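Local atomic coordinates of G/U mismatch-specific DNA glycosylase (Deinococcus radiodurans, PDB entry 2C2Q), a protein that belongs to the uracil-DNA glycosylase superfamily and is classed as a DNA glycosylase. Residues T152-T160 against P172-L183. The protein carries 1 engineered substitution. Residues are numbered along the deposited sequence; the frame is centred on the assembly and turned at random.
Sequences TELWVLPST and PWQALGDRVREL
Strand 153-156 runs nearly antiparallel to helix 172-183; their N-to-C directions are at 155° and the axes approach to 9.8 Å, with W155 facing L176. The helix packs on one face of the sheet, in which strand 153-156 lies between strands 117-120 and 140-141.

W155 fills the middle. L176 CD1 sits over the six-membered ring, 4.0 Å from its centroid. W155 CZ3 reaches the helix backbone, 3.4 Å from P172 O. At the pyrrole edge, in the ring plane, W155 NE1 gives an almost straight bond to E153 OE2 at 2.9 Å, from above the carboxylate plane.

The other oxygen, E153 OE1, forms a salt bridge with R179, taking two bonds side-on from NE and NH2. The R179 chain bends at chi2 (62°), which turns the guanidinium edge toward this oxygen. Within the helix, R179 NH1 extends the salt-bridge network to E182 OE2 at 2.7 Å, and L183 CG covers one guanidinium face.

At the other end, L157 CD1 rests on the W173 face, 3.5 Å from the centroid of the six-membered ring. W173 NE1 bonds to P158 O at 2.9 Å, in the carbonyl plane, on a lone pair. P158 and P172 cross obliquely, with P158 CD against P172 CB, and T160 CG2 touches W173 CZ2 at 3.5 Å. L30 of strand 28-32 touches both L157 and W173.

The contact has a buried apolar centre with a polar link toward each end. Both carboxylate oxygens of E153 are engaged, which limits its rotation; R179 and the indole N-H would probably stabilise its negative charge.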
ATOM      1  N   THR A 152      -0.701  -6.537  13.603  1.00 25.80           N
ATOM      2  CA  THR A 152      -0.718  -5.734  12.315  1.00 24.42           C
ATOM      3  C   THR A 152      -0.420  -4.253  12.614  1.00 22.30           C
ATOM      4  O   THR A 152      -1.276  -3.524  13.026  1.00 22.63           O
ATOM      5  CB  THR A 152      -2.099  -5.798  11.572  1.00 24.74           C
ATOM      6  OG1 THR A 152      -2.386  -7.148  11.164  1.00 26.44           O
ATOM      7  CG2 THR A 152      -2.028  -4.981  10.210  1.00 24.56           C
ATOM      8  N   GLU A 153       0.817  -3.875  12.415  1.00 22.25           N
ATOM      9  CA  GLU A 153       1.272  -2.489  12.600  1.00 21.72           C
ATOM     10  C   GLU A 153       0.806  -1.652  11.414  1.00 21.20           C
ATOM     11  O   GLU A 153       0.621  -2.168  10.308  1.00 19.26           O
ATOM     12  CB  GLU A 153       2.782  -2.455  12.503  1.00 22.85           C
ATOM     13  CG  GLU A 153       3.633  -3.081  13.568  1.00 27.42           C
ATOM     14  CD  GLU A 153       5.106  -3.030  13.127  1.00 25.52           C
ATOM     15  OE1 GLU A 153       5.724  -4.081  13.119  1.00 28.62           O
ATOM     16  OE2 GLU A 153       5.685  -1.924  12.771  1.00 30.76           O
ATOM     17  N   LEU A 154       0.692  -0.338  11.623  1.00 20.23           N
ATOM     18  CA  LEU A 154       0.108   0.542  10.582  1.00 21.45           C
ATOM     19  C   LEU A 154       1.105   1.672  10.351  1.00 21.98           C
ATOM     20  O   LEU A 154       1.658   2.250  11.304  1.00 22.25           O
ATOM     21  CB  LEU A 154      -1.212   1.061  11.086  1.00 22.17           C
ATOM     22  CG  LEU A 154      -2.365   1.636  10.255  1.00 28.03           C
ATOM     23  CD1 LEU A 154      -3.532   1.632  11.193  1.00 32.13           C
ATOM     24  CD2 LEU A 154      -2.078   3.050   9.721  1.00 34.07           C
ATOM     25  N   TRP A 155       1.360   1.997   9.086  1.00 20.95           N
ATOM     26  CA  TRP A 155       2.424   2.934   8.751  1.00 18.87           C
ATOM     27  C   TRP A 155       1.833   3.877   7.731  1.00 19.34           C
ATOM     28  O   TRP A 155       0.892   3.516   6.992  1.00 17.91           O
ATOM     29  CB  TRP A 155       3.628   2.211   8.102  1.00 20.90           C
ATOM     30  CG  TRP A 155       4.597   1.529   9.102  1.00 19.95           C
ATOM     31  CD1 TRP A 155       4.299   0.558  10.021  1.00 21.55           C
ATOM     32  CD2 TRP A 155       6.000   1.786   9.242  1.00 22.75           C
ATOM     33  NE1 TRP A 155       5.432   0.167  10.706  1.00 21.88           N
ATOM     34  CE2 TRP A 155       6.491   0.920  10.268  1.00 22.34           C
ATOM     35  CE3 TRP A 155       6.900   2.670   8.617  1.00 23.87           C
ATOM     36  CZ2 TRP A 155       7.846   0.916  10.673  1.00 22.88           C
ATOM     37  CZ3 TRP A 155       8.253   2.656   9.016  1.00 23.01           C
ATOM     38  CH2 TRP A 155       8.698   1.798  10.069  1.00 22.65           C
ATOM     39  N   VAL A 156       2.407   5.084   7.685  1.00 18.38           N
ATOM     40  CA  VAL A 156       1.968   6.094   6.706  1.00 18.95           C
ATOM     41  C   VAL A 156       3.215   6.587   6.019  1.00 18.73           C
ATOM     42  O   VAL A 156       4.236   6.859   6.681  1.00 18.59           O
ATOM     43  CB  VAL A 156       1.159   7.233   7.364  1.00 19.42           C
ATOM     44  CG1 VAL A 156       0.847   8.356   6.352  1.00 20.37           C
ATOM     45  CG2 VAL A 156      -0.183   6.721   7.967  1.00 19.20           C
ATOM     46  N   LEU A 157       3.196   6.617   4.677  1.00 16.73           N
ATOM     47  CA  LEU A 157       4.415   6.890   3.947  1.00 14.98           C
ATOM     48  C   LEU A 157       4.244   8.088   3.047  1.00 15.67           C
ATOM     49  O   LEU A 157       3.134   8.355   2.638  1.00 17.23           O
ATOM     50  CB  LEU A 157       4.871   5.696   3.094  1.00 16.11           C
ATOM     51  CG  LEU A 157       5.015   4.366   3.869  1.00 15.70           C
ATOM     52  CD1 LEU A 157       5.144   3.180   2.820  1.00 16.86           C
ATOM     53  CD2 LEU A 157       6.200   4.376   4.752  1.00 17.58           C
ATOM     54  N   PRO A 158       5.338   8.825   2.769  1.00 17.33           N
ATOM     55  CA  PRO A 158       5.274   9.967   1.823  1.00 17.74           C
ATOM     56  C   PRO A 158       4.931   9.447   0.445  1.00 17.17           C
ATOM     57  O   PRO A 158       5.543   8.488  -0.022  1.00 16.84           O
ATOM     58  CB  PRO A 158       6.708  10.544   1.855  1.00 19.53           C
ATOM     59  CG  PRO A 158       7.266  10.124   3.228  1.00 20.32           C
ATOM     60  CD  PRO A 158       6.699   8.668   3.333  1.00 17.44           C
ATOM     61  N   SER A 159       3.949  10.085  -0.195  1.00 18.32           N
ATOM     62  CA  SER A 159       3.574   9.691  -1.591  1.00 18.99           C
ATOM     63  C   SER A 159       4.769   9.673  -2.571  1.00 18.65           C
ATOM     64  O   SER A 159       5.622  10.582  -2.559  1.00 18.60           O
ATOM     65  CB  SER A 159       2.418  10.566  -2.089  1.00 19.76           C
ATOM     66  OG  SER A 159       2.199  10.323  -3.441  1.00 18.63           O
ATOM     67  N   THR A 160       4.843   8.629  -3.403  1.00 16.44           N
ATOM     68  CA  THR A 160       5.831   8.508  -4.452  1.00 16.50           C
ATOM     69  C   THR A 160       5.311   9.114  -5.760  1.00 16.61           C
ATOM     70  O   THR A 160       5.953   8.991  -6.784  1.00 16.56           O
ATOM     71  CB  THR A 160       6.233   7.046  -4.658  1.00 16.39           C
ATOM     72  OG1 THR A 160       5.033   6.277  -4.902  1.00 16.99           O
ATOM     73  CG2 THR A 160       6.874   6.458  -3.369  1.00 16.38           C
ATOM     74  N   PRO A 172      10.961   7.467   5.995  1.00 23.97           N
ATOM     75  CA  PRO A 172       9.877   6.545   6.407  1.00 22.99           C
ATOM     76  C   PRO A 172       9.895   5.208   5.643  1.00 22.07           C
ATOM     77  O   PRO A 172       9.655   4.138   6.278  1.00 20.22           O
ATOM     78  CB  PRO A 172       8.601   7.366   6.139  1.00 24.02           C
ATOM     79  CG  PRO A 172       9.103   8.834   6.201  1.00 24.81           C
ATOM     80  CD  PRO A 172      10.391   8.752   5.506  1.00 23.07           C
ATOM     81  N   TRP A 173      10.225   5.264   4.351  1.00 19.17           N
ATOM     82  CA  TRP A 173      10.346   4.099   3.471  1.00 19.89           C
ATOM     83  C   TRP A 173      11.579   3.221   3.858  1.00 20.31           C
ATOM     84  O   TRP A 173      11.564   2.004   3.789  1.00 20.22           O
ATOM     85  CB  TRP A 173      10.485   4.536   1.989  1.00 18.46           C
ATOM     86  CG  TRP A 173       9.248   5.107   1.419  1.00 19.81           C
ATOM     87  CD1 TRP A 173       8.819   6.416   1.457  1.00 20.36           C
ATOM     88  CD2 TRP A 173       8.233   4.372   0.707  1.00 19.78           C
ATOM     89  NE1 TRP A 173       7.590   6.544   0.831  1.00 19.79           N
ATOM     90  CE2 TRP A 173       7.219   5.317   0.326  1.00 21.90           C
ATOM     91  CE3 TRP A 173       8.093   3.017   0.318  1.00 20.95           C
ATOM     92  CZ2 TRP A 173       6.041   4.940  -0.363  1.00 21.49           C
ATOM     93  CZ3 TRP A 173       6.899   2.639  -0.400  1.00 19.01           C
ATOM     94  CH2 TRP A 173       5.916   3.605  -0.737  1.00 19.29           C
ATOM     95  N   GLN A 174      12.706   3.861   4.190  1.00 21.10           N
ATOM     96  CA  GLN A 174      13.845   3.080   4.579  1.00 20.59           C
ATOM     97  C   GLN A 174      13.606   2.424   5.946  1.00 20.34           C
ATOM     98  O   GLN A 174      14.031   1.269   6.160  1.00 22.10           O
ATOM     99  CB  GLN A 174      15.088   3.978   4.675  1.00 20.73           C
ATOM    100  CG  GLN A 174      16.304   3.181   5.015  1.00 23.16           C
ATOM    101  CD  GLN A 174      16.760   2.257   3.933  1.00 27.43           C
ATOM    102  OE1 GLN A 174      16.998   2.662   2.788  1.00 27.40           O
ATOM    103  NE2 GLN A 174      16.903   0.987   4.287  1.00 31.97           N
ATOM    104  N   ALA A 175      12.949   3.138   6.859  1.00 20.23           N
ATOM    105  CA  ALA A 175      12.630   2.595   8.194  1.00 21.06           C
ATOM    106  C   ALA A 175      11.698   1.372   8.050  1.00 21.08           C
ATOM    107  O   ALA A 175      11.737   0.399   8.840  1.00 20.37           O
ATOM    108  CB  ALA A 175      11.969   3.648   9.056  1.00 21.53           C
ATOM    109  N   LEU A 176      10.812   1.480   7.071  1.00 20.81           N
ATOM    110  CA  LEU A 176       9.893   0.391   6.790  1.00 19.11           C
ATOM    111  C   LEU A 176      10.666  -0.783   6.273  1.00 20.01           C
ATOM    112  O   LEU A 176      10.454  -1.932   6.757  1.00 20.28           O
ATOM    113  CB  LEU A 176       8.803   0.854   5.786  1.00 18.69           C
ATOM    114  CG  LEU A 176       7.802  -0.245   5.456  1.00 17.73           C
ATOM    115  CD1 LEU A 176       7.085  -0.786   6.673  1.00 17.40           C
ATOM    116  CD2 LEU A 176       6.808   0.301   4.415  1.00 18.07           C
ATOM    117  N   GLY A 177      11.557  -0.531   5.313  1.00 19.63           N
ATOM    118  CA  GLY A 177      12.455  -1.545   4.731  1.00 21.51           C
ATOM    119  C   GLY A 177      13.218  -2.300   5.842  1.00 22.51           C
ATOM    120  O   GLY A 177      13.359  -3.533   5.808  1.00 23.34           O
ATOM    121  N   ASP A 178      13.700  -1.544   6.800  1.00 24.06           N
ATOM    122  CA  ASP A 178      14.507  -2.081   7.907  1.00 25.47           C
ATOM    123  C   ASP A 178      13.636  -2.939   8.788  1.00 25.73           C
ATOM    124  O   ASP A 178      14.075  -4.018   9.236  1.00 27.49           O
ATOM    125  CB  ASP A 178      14.953  -0.909   8.758  1.00 25.80           C
ATOM    126  CG  ASP A 178      16.086  -0.137   8.122  1.00 26.71           C
ATOM    127  OD1 ASP A 178      16.683  -0.584   7.081  1.00 27.72           O
ATOM    128  OD2 ASP A 178      16.435   0.924   8.639  1.00 30.58           O
ATOM    129  N   ARG A 179      12.438  -2.428   9.069  1.00 25.02           N
ATOM    130  CA  ARG A 179      11.414  -3.137   9.863  1.00 24.23           C
ATOM    131  C   ARG A 179      10.969  -4.475   9.242  1.00 24.07           C
ATOM    132  O   ARG A 179      10.793  -5.474   9.968  1.00 23.71           O
ATOM    133  CB  ARG A 179      10.196  -2.265  10.110  1.00 23.32           C
ATOM    134  CG  ARG A 179       9.127  -2.964  10.975  1.00 23.17           C
ATOM    135  CD  ARG A 179       9.630  -3.321  12.388  1.00 24.91           C
ATOM    136  NE  ARG A 179       8.588  -3.938  13.174  1.00 22.46           N
ATOM    137  CZ  ARG A 179       8.804  -4.943  14.034  1.00 24.69           C
ATOM    138  NH1 ARG A 179      10.037  -5.409  14.232  1.00 21.76           N
ATOM    139  NH2 ARG A 179       7.778  -5.463  14.693  1.00 23.41           N
ATOM    140  N   VAL A 180      10.808  -4.491   7.917  1.00 22.95           N
ATOM    141  CA  VAL A 180      10.497  -5.722   7.193  1.00 23.14           C
ATOM    142  C   VAL A 180      11.679  -6.713   7.274  1.00 24.70           C
ATOM    143  O   VAL A 180      11.484  -7.915   7.564  1.00 23.24           O
ATOM    144  CB  VAL A 180      10.070  -5.422   5.715  1.00 22.42           C
ATOM    145  CG1 VAL A 180      10.090  -6.689   4.850  1.00 20.00           C
ATOM    146  CG2 VAL A 180       8.724  -4.766   5.721  1.00 20.78           C
ATOM    147  N   ARG A 181      12.894  -6.208   7.022  1.00 25.23           N
ATOM    148  CA  ARG A 181      14.123  -6.997   7.211  1.00 28.22           C
ATOM    149  C   ARG A 181      14.190  -7.609   8.623  1.00 27.03           C
ATOM    150  O   ARG A 181      14.501  -8.781   8.795  1.00 27.56           O
ATOM    151  CB  ARG A 181      15.299  -6.041   7.013  1.00 27.25           C
ATOM    152  CG  ARG A 181      16.667  -6.637   6.776  1.00 32.31           C
ATOM    153  CD  ARG A 181      17.589  -5.609   6.020  1.00 32.00           C
ATOM    154  NE  ARG A 181      16.952  -5.186   4.760  1.00 37.75           N
ATOM    155  CZ  ARG A 181      16.502  -3.944   4.449  1.00 42.95           C
ATOM    156  NH1 ARG A 181      16.629  -2.892   5.276  1.00 44.81           N
ATOM    157  NH2 ARG A 181      15.913  -3.752   3.270  1.00 39.54           N
ATOM    158  N   GLU A 182      13.893  -6.792   9.620  1.00 26.13           N
ATOM    159  CA  GLU A 182      13.922  -7.185  11.034  1.00 26.56           C
ATOM    160  C   GLU A 182      12.877  -8.271  11.345  1.00 25.84           C
ATOM    161  O   GLU A 182      13.119  -9.199  12.121  1.00 25.00           O
ATOM    162  CB  GLU A 182      13.599  -5.945  11.838  1.00 26.29           C
ATOM    163  CG  GLU A 182      13.449  -6.108  13.330  1.00 29.61           C
ATOM    164  CD  GLU A 182      13.275  -4.773  14.043  1.00 29.92           C
ATOM    165  OE1 GLU A 182      14.093  -4.468  14.954  1.00 39.60           O
ATOM    166  OE2 GLU A 182      12.332  -4.012  13.741  1.00 33.58           O
ATOM    167  N   LEU A 183      11.692  -8.135  10.764  1.00 24.30           N
ATOM    168  CA  LEU A 183      10.653  -9.148  10.976  1.00 24.06           C
ATOM    169  C   LEU A 183      11.018 -10.458  10.291  1.00 25.17           C
ATOM    170  O   LEU A 183      10.910 -11.520  10.903  1.00 25.36           O
ATOM    171  CB  LEU A 183       9.298  -8.644  10.469  1.00 23.43           C
ATOM    172  CG  LEU A 183       8.560  -7.720  11.417  1.00 22.09           C
ATOM    173  CD1 LEU A 183       7.435  -6.986  10.655  1.00 23.28           C
ATOM    174  CD2 LEU A 183       8.023  -8.464  12.671  1.00 26.32           C
TER